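Local coordinates for hypothetical UPF0334 kinase-like protein AQ_1292 (Aquifex aeolicus, PDB 1YE8) that hydrolyses nucleoside 5'-triphosphates (ATP, GTP, CTP, TTP and UTP) to the diphosphates and phosphate, and has no kinase activity, at residues I3-E8 with T14-K19; K18-R23 with D171-L176; E22-R27 with V102-E107. All coordinates share one frame; numbering follows the deposited sequence.

Contact 1. Residues I3-E8 with T14-K19; sequences IIITGE and TTLVKK. With NA (sodium ion), chain C; MG (magnesium ion), chain B; PO4 (phosphate ion), chain E.
In the Walker A (P-loop) strand-loop-helix unit of this NTPase, Ile5 of strand 2-6 packs against Leu16 and Val17 in the first turns of helix 13-24. CD1 of Ile5 does the touching, 3.9 Å from Leu16 CD2 and 4.2 Å from Val17 CG2, and the Ile5 and Leu16 side chains cross obliquely. In Leu16, CG lies anti to the backbone N (chi1 174°), which brings CD2 up against Ile5. At the mouth of the unit a phosphate ion, probably from the crystallisation liquor, sits in the inferred ATP site. Its O1 accepts a nearly straight hydrogen bond from Thr14 N (3.0 Å, 173°), while Lys13, Gly10 and Gly12 donate further backbone N-H groups to the ion. The same O1 and Thr14 OG1 each bind the magnesium ion at 2.1 Å, and three waters add to its shell. Asp106 OD2 and Thr33 O both lie at hydrogen-bonding range of Thr14 OG1, whose single proton can hardly serve both fully. On the strand side, Glu8 binds through its backbone, O lying 2.5 Å from a sodium ion; phosphate O3 and Lys13 NZ are also modelled next to it, the O3 contact being doubtfully short.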
# COMPACT_ATOMS: atom_id res chain seq x y z
N ILE A 3 -0.58 -0.99 -10.62
CA ILE A 3 0.87 -0.77 -10.52
C ILE A 3 1.32 -1.39 -9.21
O ILE A 3 0.86 -0.96 -8.13
CB ILE A 3 1.21 0.76 -10.48
CG1 ILE A 3 0.57 1.53 -11.65
CG2 ILE A 3 2.73 0.95 -10.42
CD1 ILE A 3 1.12 1.16 -13.01
N ILE A 4 2.20 -2.39 -9.28
CA ILE A 4 2.71 -3.08 -8.09
C ILE A 4 4.18 -2.73 -7.97
O ILE A 4 4.99 -3.07 -8.83
CB ILE A 4 2.52 -4.60 -8.21
CG1 ILE A 4 1.05 -4.94 -8.43
CG2 ILE A 4 3.06 -5.28 -6.95
CD1 ILE A 4 0.75 -6.39 -8.61
N ILE A 5 4.53 -2.07 -6.87
CA ILE A 5 5.90 -1.63 -6.60
C ILE A 5 6.50 -2.52 -5.52
O ILE A 5 5.95 -2.67 -4.43
CB ILE A 5 5.93 -0.15 -6.16
CG1 ILE A 5 5.33 0.76 -7.23
CG2 ILE A 5 7.38 0.27 -5.81
CD1 ILE A 5 4.88 2.11 -6.71
N THR A 6 7.64 -3.12 -5.84
CA THR A 6 8.33 -3.97 -4.89
C THR A 6 9.79 -3.55 -4.80
O THR A 6 10.23 -2.67 -5.54
CB THR A 6 8.11 -5.46 -5.29
OG1 THR A 6 8.53 -6.33 -4.24
CG2 THR A 6 8.91 -5.89 -6.56
N GLY A 7 10.53 -4.13 -3.86
CA GLY A 7 11.93 -3.79 -3.71
C GLY A 7 12.38 -3.98 -2.28
O GLY A 7 11.57 -4.26 -1.40
N GLU A 8 13.68 -3.81 -2.06
CA GLU A 8 14.27 -4.09 -0.75
C GLU A 8 13.72 -3.14 0.32
O GLU A 8 13.35 -2.01 0.01
CB GLU A 8 15.81 -4.02 -0.81
CG GLU A 8 16.50 -4.87 -1.89
CD GLU A 8 16.29 -6.39 -1.79
OE1 GLU A 8 16.18 -6.89 -0.63
OE2 GLU A 8 16.27 -7.11 -2.87
N THR A 14 7.66 3.72 -0.10
CA THR A 14 6.74 4.73 0.46
C THR A 14 6.99 6.11 -0.13
O THR A 14 6.06 6.81 -0.50
CB THR A 14 6.87 4.77 1.98
OG1 THR A 14 6.52 3.49 2.52
CG2 THR A 14 5.85 5.75 2.60
N THR A 15 8.26 6.49 -0.23
CA THR A 15 8.64 7.77 -0.79
C THR A 15 8.11 7.92 -2.21
O THR A 15 7.56 8.96 -2.56
CB THR A 15 10.17 7.89 -0.79
OG1 THR A 15 10.60 8.12 0.55
CG2 THR A 15 10.64 9.15 -1.56
N LEU A 16 8.26 6.88 -3.02
CA LEU A 16 7.73 6.90 -4.36
C LEU A 16 6.19 7.00 -4.35
O LEU A 16 5.61 7.79 -5.10
CB LEU A 16 8.18 5.67 -5.14
CG LEU A 16 7.61 5.46 -6.53
CD1 LEU A 16 7.90 6.66 -7.47
CD2 LEU A 16 8.16 4.19 -7.13
N VAL A 17 5.54 6.18 -3.52
CA VAL A 17 4.08 6.26 -3.40
C VAL A 17 3.62 7.69 -3.04
O VAL A 17 2.67 8.18 -3.64
CB VAL A 17 3.53 5.20 -2.43
CG1 VAL A 17 2.05 5.47 -2.10
CG2 VAL A 17 3.68 3.81 -3.03
N LYS A 18 4.31 8.36 -2.12
CA LYS A 18 3.96 9.73 -1.74
C LYS A 18 4.09 10.69 -2.93
O LYS A 18 3.25 11.57 -3.12
CB LYS A 18 4.77 10.17 -0.53
CG LYS A 18 4.32 9.49 0.75
CD LYS A 18 5.24 9.76 1.92
CE LYS A 18 5.22 11.21 2.35
NZ LYS A 18 6.11 11.41 3.52
N LYS A 19 5.13 10.51 -3.74
CA LYS A 19 5.30 11.33 -4.94
C LYS A 19 4.14 11.09 -5.91
O LYS A 19 3.64 12.03 -6.53
CB LYS A 19 6.61 10.99 -5.66
CG LYS A 19 7.88 11.46 -4.99
CD LYS A 19 9.09 10.87 -5.75
CE LYS A 19 10.41 11.32 -5.18
NZ LYS A 19 11.51 10.72 -5.98
NA NA C . 11.18 -1.01 0.64
MG MG B . 7.66 1.79 3.06
P PO4 E . 10.80 1.79 1.74
O1 PO4 E . 9.31 2.09 1.76
O2 PO4 E . 11.68 3.00 1.74
O3 PO4 E . 11.07 1.00 0.48
O4 PO4 E . 11.15 0.93 2.93
O HOH W 1 6.42 1.77 4.68
O HOH W 2 6.65 0.59 2.02
O HOH W 3 9.11 3.46 3.98
O HOH W 4 8.59 -1.17 2.10

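Contact 2. Residues K18-R23 with D171-L176; sequences KKIVER and DILSLL
Ile20 and Ile172 make the buried half of this contact, where helix 13-24 meets helix 168-175. CD1 of Ile20 lies 3.9 Å from CG2 and 4.1 Å from CD1 of Ile172, so one methyl rests against both branches of its partner, and the two side chains cross at about a right angle. Ile20 CG2 touches Leu173 CD2 more loosely, at 4.4 Å. Both helices lie over the parallel sheet of the RecA-like P-loop fold: Ile20 also reaches Ile5, and Ile172 reaches Ile3, both on strand 2-6. The short helical segments run 43° apart with their axes 11.2 Å from each other, a spacing bridged by side chains alone, without a hydrogen bond between the segments. Toward solvent the chemistry changes. Arg23, bent at both chi2 (-73°) and chi3, curls round the end of Leu173 and lays one face of its guanidinium on CD1. That methyl sits over the centre of the group, 3.4 Å from Arg23 CZ, with the aliphatic CB and CG of the arginine each 3.8 Å from Leu173 CD1. Arg23 NH2 forms a salt bridge with Glu170 OE2, which ties the exposed arginine to the helix whose leucine it covers.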
# COMPACT_ATOMS: atom_id res chain seq x y z
N LYS A 18 4.31 8.36 -2.12
CA LYS A 18 3.96 9.73 -1.74
C LYS A 18 4.09 10.69 -2.93
O LYS A 18 3.25 11.57 -3.12
CB LYS A 18 4.77 10.17 -0.53
CG LYS A 18 4.32 9.49 0.75
CD LYS A 18 5.24 9.76 1.92
CE LYS A 18 5.22 11.21 2.35
NZ LYS A 18 6.11 11.41 3.52
N LYS A 19 5.13 10.51 -3.74
CA LYS A 19 5.30 11.33 -4.94
C LYS A 19 4.14 11.09 -5.91
O LYS A 19 3.64 12.03 -6.53
CB LYS A 19 6.61 10.99 -5.66
CG LYS A 19 7.88 11.46 -4.99
CD LYS A 19 9.09 10.87 -5.75
CE LYS A 19 10.41 11.32 -5.18
NZ LYS A 19 11.51 10.72 -5.98
N ILE A 20 3.72 9.83 -6.05
CA ILE A 20 2.60 9.49 -6.91
C ILE A 20 1.31 10.15 -6.41
O ILE A 20 0.56 10.73 -7.21
CB ILE A 20 2.45 7.93 -7.04
CG1 ILE A 20 3.63 7.33 -7.81
CG2 ILE A 20 1.15 7.57 -7.72
CD1 ILE A 20 3.76 5.80 -7.63
N VAL A 21 1.07 10.07 -5.10
CA VAL A 21 -0.11 10.69 -4.48
C VAL A 21 -0.13 12.20 -4.75
O VAL A 21 -1.18 12.75 -5.14
CB VAL A 21 -0.16 10.38 -2.97
CG1 VAL A 21 -1.19 11.26 -2.25
CG2 VAL A 21 -0.47 8.89 -2.75
N GLU A 22 1.01 12.86 -4.57
CA GLU A 22 1.04 14.31 -4.77
C GLU A 22 0.73 14.64 -6.23
O GLU A 22 -0.04 15.56 -6.52
CB GLU A 22 2.38 14.90 -4.34
CG GLU A 22 2.42 16.42 -4.48
CD GLU A 22 3.68 17.05 -3.93
OE1 GLU A 22 4.72 17.04 -4.63
OE2 GLU A 22 3.62 17.57 -2.80
N ARG A 23 1.32 13.90 -7.15
CA ARG A 23 1.05 14.12 -8.57
C ARG A 23 -0.39 13.88 -8.97
O ARG A 23 -0.95 14.61 -9.78
CB ARG A 23 2.00 13.30 -9.43
CG ARG A 23 3.42 13.84 -9.39
CD ARG A 23 3.61 15.15 -10.19
NE ARG A 23 3.59 14.86 -11.62
CZ ARG A 23 4.65 14.45 -12.31
NH1 ARG A 23 5.82 14.29 -11.69
NH2 ARG A 23 4.54 14.20 -13.60
N ASP A 171 7.34 6.92 -15.90
CA ASP A 171 6.87 5.67 -16.50
C ASP A 171 5.52 5.28 -15.88
O ASP A 171 4.55 4.99 -16.60
CB ASP A 171 7.91 4.55 -16.29
CG ASP A 171 9.27 4.90 -16.88
OD1 ASP A 171 9.34 5.73 -17.82
OD2 ASP A 171 10.34 4.40 -16.47
N ILE A 172 5.47 5.31 -14.55
CA ILE A 172 4.26 4.99 -13.79
C ILE A 172 3.13 5.96 -14.13
O ILE A 172 2.02 5.53 -14.46
CB ILE A 172 4.57 4.99 -12.26
CG1 ILE A 172 5.51 3.82 -11.91
CG2 ILE A 172 3.27 4.91 -11.43
CD1 ILE A 172 6.03 3.85 -10.47
N LEU A 173 3.42 7.26 -14.07
CA LEU A 173 2.38 8.28 -14.30
C LEU A 173 1.81 8.27 -15.73
O LEU A 173 0.62 8.50 -15.90
CB LEU A 173 2.85 9.67 -13.89
CG LEU A 173 3.08 9.85 -12.38
CD1 LEU A 173 3.64 11.23 -12.12
CD2 LEU A 173 1.81 9.64 -11.55
N SER A 174 2.64 7.94 -16.71
CA SER A 174 2.16 7.76 -18.08
C SER A 174 1.18 6.59 -18.21
O SER A 174 0.14 6.70 -18.87
CB SER A 174 3.33 7.57 -19.05
OG SER A 174 2.84 7.34 -20.37
N LEU A 175 1.51 5.46 -17.57
CA LEU A 175 0.66 4.27 -17.59
C LEU A 175 -0.70 4.54 -16.95
O LEU A 175 -1.72 4.08 -17.44
CB LEU A 175 1.35 3.08 -16.92
CG LEU A 175 2.42 2.41 -17.79
CD1 LEU A 175 3.40 1.61 -16.96
CD2 LEU A 175 1.74 1.54 -18.86
N LEU A 176 -0.69 5.29 -15.85
CA LEU A 176 -1.93 5.82 -15.29
C LEU A 176 -2.35 6.94 -16.26
O LEU A 176 -1.54 7.41 -17.04
CB LEU A 176 -1.69 6.30 -13.85
CG LEU A 176 -1.21 5.24 -12.83
CD1 LEU A 176 -0.67 5.87 -11.56
CD2 LEU A 176 -2.30 4.21 -12.49

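Contact 3. Residues E22-R27 with V102-E107; sequences ERLGKR and VIIIDE
Leu24 sets its CD1 methyl against the branched end of Val102, 3.8 Å from CB, with CG2 at 4.0 Å and CG1 at 4.1 Å from the same Leu24 CD1. The two side chains cross at about a right angle, and the methyl rests over CB on the side of its hydrogen, about equally far from the two valine methyls. With Val102 CG1 anti to the backbone N (chi1 -179°) and CG2 anti to the carbonyl carbon, that hydrogen is left on the side where Leu24 arrives. Ile104, one strand repeat further on, is brushed more lightly by Leu24 CD1, at 4.4 Å from its own CD1. A backbone hydrogen bond joins the end of the first segment to the start of the strand: Val102 N donates to Arg27 O over 2.8 Å at 167°. Between these two points the chain leaves the helix through Gly25, whose positive phi suits a glycine, and a short 3-10 turn at Lys26 and Arg27 brings the Arg27 carbonyl up to the strand. The Arg27 guanidinium has Leu24 CD2 over one face, 3.7 Å above its plane and offset toward the rim. The polar end of Arg27 is held elsewhere, NH1 by Glu177 O and NE by Arg100 O. Residues 102-107 belong to a predicted ATP-binding stretch, and Asp106, beside Thr14, is consistent with a Walker B aspartate. Strand 102-105 runs between strands 28-29 and 132-136 of the parallel sheet; Val102 and Ile104 face helix 13-24 and also touch Val134, whereas Ile103, on the other face, packs on helix 77-97.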
# COMPACT_ATOMS: atom_id res chain seq x y z
N GLU A 22 1.01 12.86 -4.57
CA GLU A 22 1.04 14.31 -4.77
C GLU A 22 0.73 14.64 -6.23
O GLU A 22 -0.04 15.56 -6.52
CB GLU A 22 2.38 14.90 -4.34
CG GLU A 22 2.42 16.42 -4.48
CD GLU A 22 3.68 17.05 -3.93
OE1 GLU A 22 4.72 17.04 -4.63
OE2 GLU A 22 3.62 17.57 -2.80
N ARG A 23 1.32 13.90 -7.15
CA ARG A 23 1.05 14.12 -8.57
C ARG A 23 -0.39 13.88 -8.97
O ARG A 23 -0.95 14.61 -9.78
CB ARG A 23 2.00 13.30 -9.43
CG ARG A 23 3.42 13.84 -9.39
CD ARG A 23 3.61 15.15 -10.19
NE ARG A 23 3.59 14.86 -11.62
CZ ARG A 23 4.65 14.45 -12.31
NH1 ARG A 23 5.82 14.29 -11.69
NH2 ARG A 23 4.54 14.20 -13.60
N LEU A 24 -0.99 12.83 -8.40
CA LEU A 24 -2.37 12.49 -8.72
C LEU A 24 -3.41 13.41 -8.08
O LEU A 24 -4.54 13.47 -8.57
CB LEU A 24 -2.65 11.03 -8.32
CG LEU A 24 -2.00 9.93 -9.17
CD1 LEU A 24 -2.27 8.60 -8.50
CD2 LEU A 24 -2.51 9.91 -10.60
N GLY A 25 -3.06 14.13 -7.02
CA GLY A 25 -4.01 15.04 -6.39
C GLY A 25 -5.25 14.32 -5.90
O GLY A 25 -5.16 13.28 -5.24
N LYS A 26 -6.41 14.86 -6.25
CA LYS A 26 -7.68 14.35 -5.76
C LYS A 26 -8.03 12.99 -6.37
O LYS A 26 -8.99 12.34 -5.95
CB LYS A 26 -8.80 15.37 -6.03
CG LYS A 26 -8.68 16.66 -5.21
CD LYS A 26 -9.78 17.63 -5.61
CE LYS A 26 -9.90 18.79 -4.63
NZ LYS A 26 -9.65 20.11 -5.30
N ARG A 27 -7.24 12.54 -7.35
CA ARG A 27 -7.47 11.22 -7.93
C ARG A 27 -7.06 10.10 -6.97
O ARG A 27 -7.57 8.99 -7.08
CB ARG A 27 -6.67 11.05 -9.21
CG ARG A 27 -7.17 11.91 -10.37
CD ARG A 27 -6.20 11.92 -11.54
NE ARG A 27 -6.17 10.61 -12.19
CZ ARG A 27 -5.33 10.27 -13.15
NH1 ARG A 27 -4.45 11.17 -13.60
NH2 ARG A 27 -5.38 9.06 -13.69
N VAL A 102 -7.56 6.52 -8.36
CA VAL A 102 -6.51 5.52 -8.17
C VAL A 102 -6.46 5.18 -6.68
O VAL A 102 -6.26 6.07 -5.84
CB VAL A 102 -5.13 6.03 -8.65
CG1 VAL A 102 -4.06 4.95 -8.44
CG2 VAL A 102 -5.21 6.46 -10.12
N ILE A 103 -6.66 3.90 -6.38
CA ILE A 103 -6.59 3.40 -5.00
C ILE A 103 -5.13 3.25 -4.60
O ILE A 103 -4.34 2.72 -5.38
CB ILE A 103 -7.32 2.04 -4.89
CG1 ILE A 103 -8.77 2.19 -5.39
CG2 ILE A 103 -7.26 1.53 -3.45
CD1 ILE A 103 -9.53 0.88 -5.48
N ILE A 104 -4.78 3.71 -3.40
CA ILE A 104 -3.39 3.70 -2.92
C ILE A 104 -3.24 2.76 -1.73
O ILE A 104 -3.95 2.92 -0.74
CB ILE A 104 -2.96 5.13 -2.49
CG1 ILE A 104 -3.22 6.15 -3.61
CG2 ILE A 104 -1.52 5.13 -2.00
CD1 ILE A 104 -2.41 5.99 -4.90
N ILE A 105 -2.35 1.77 -1.83
CA ILE A 105 -2.20 0.79 -0.74
C ILE A 105 -0.72 0.52 -0.47
O ILE A 105 -0.10 -0.33 -1.13
CB ILE A 105 -2.92 -0.57 -1.08
CG1 ILE A 105 -4.32 -0.36 -1.69
CG2 ILE A 105 -3.01 -1.43 0.20
CD1 ILE A 105 -5.03 -1.67 -2.03
N ASP A 106 -0.14 1.23 0.49
CA ASP A 106 1.25 0.97 0.89
C ASP A 106 1.20 0.66 2.38
O ASP A 106 0.92 1.57 3.18
CB ASP A 106 2.14 2.20 0.58
CG ASP A 106 3.49 2.13 1.26
OD1 ASP A 106 4.24 1.15 1.01
OD2 ASP A 106 3.88 3.01 2.04
N GLU A 107 1.44 -0.58 2.80
CA GLU A 107 1.99 -1.69 2.05
C GLU A 107 1.12 -2.92 2.24
O GLU A 107 0.53 -3.14 3.32
CB GLU A 107 3.41 -1.97 2.59
CG GLU A 107 4.12 -3.11 1.88
CD GLU A 107 5.62 -3.14 2.07
OE1 GLU A 107 6.22 -2.22 2.66
OE2 GLU A 107 6.23 -4.10 1.62

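Helix 13-24 runs through all three contacts, its start in contact 1, its middle in contact 2 and its end in contact 3. All are mainly buried; contact 1 lies nearest the centre of the chain, while contact 2 alone has an exposed residue, Arg23, among those that touch. Contacts 1 and 3 both set the helix on the parallel sheet, linked at the metal site by Thr14 and Asp106 and in the core by Val17 on Ile104. Contact 2 joins it instead to helix 168-175; Ile20 meets Ile5 of contact 1, and Val21 meets Ile104 of contact 3. To the shared apolar packing, contact 1 adds phosphate and metal ions, contact 3 a backbone hydrogen bond, contact 2 an arginine.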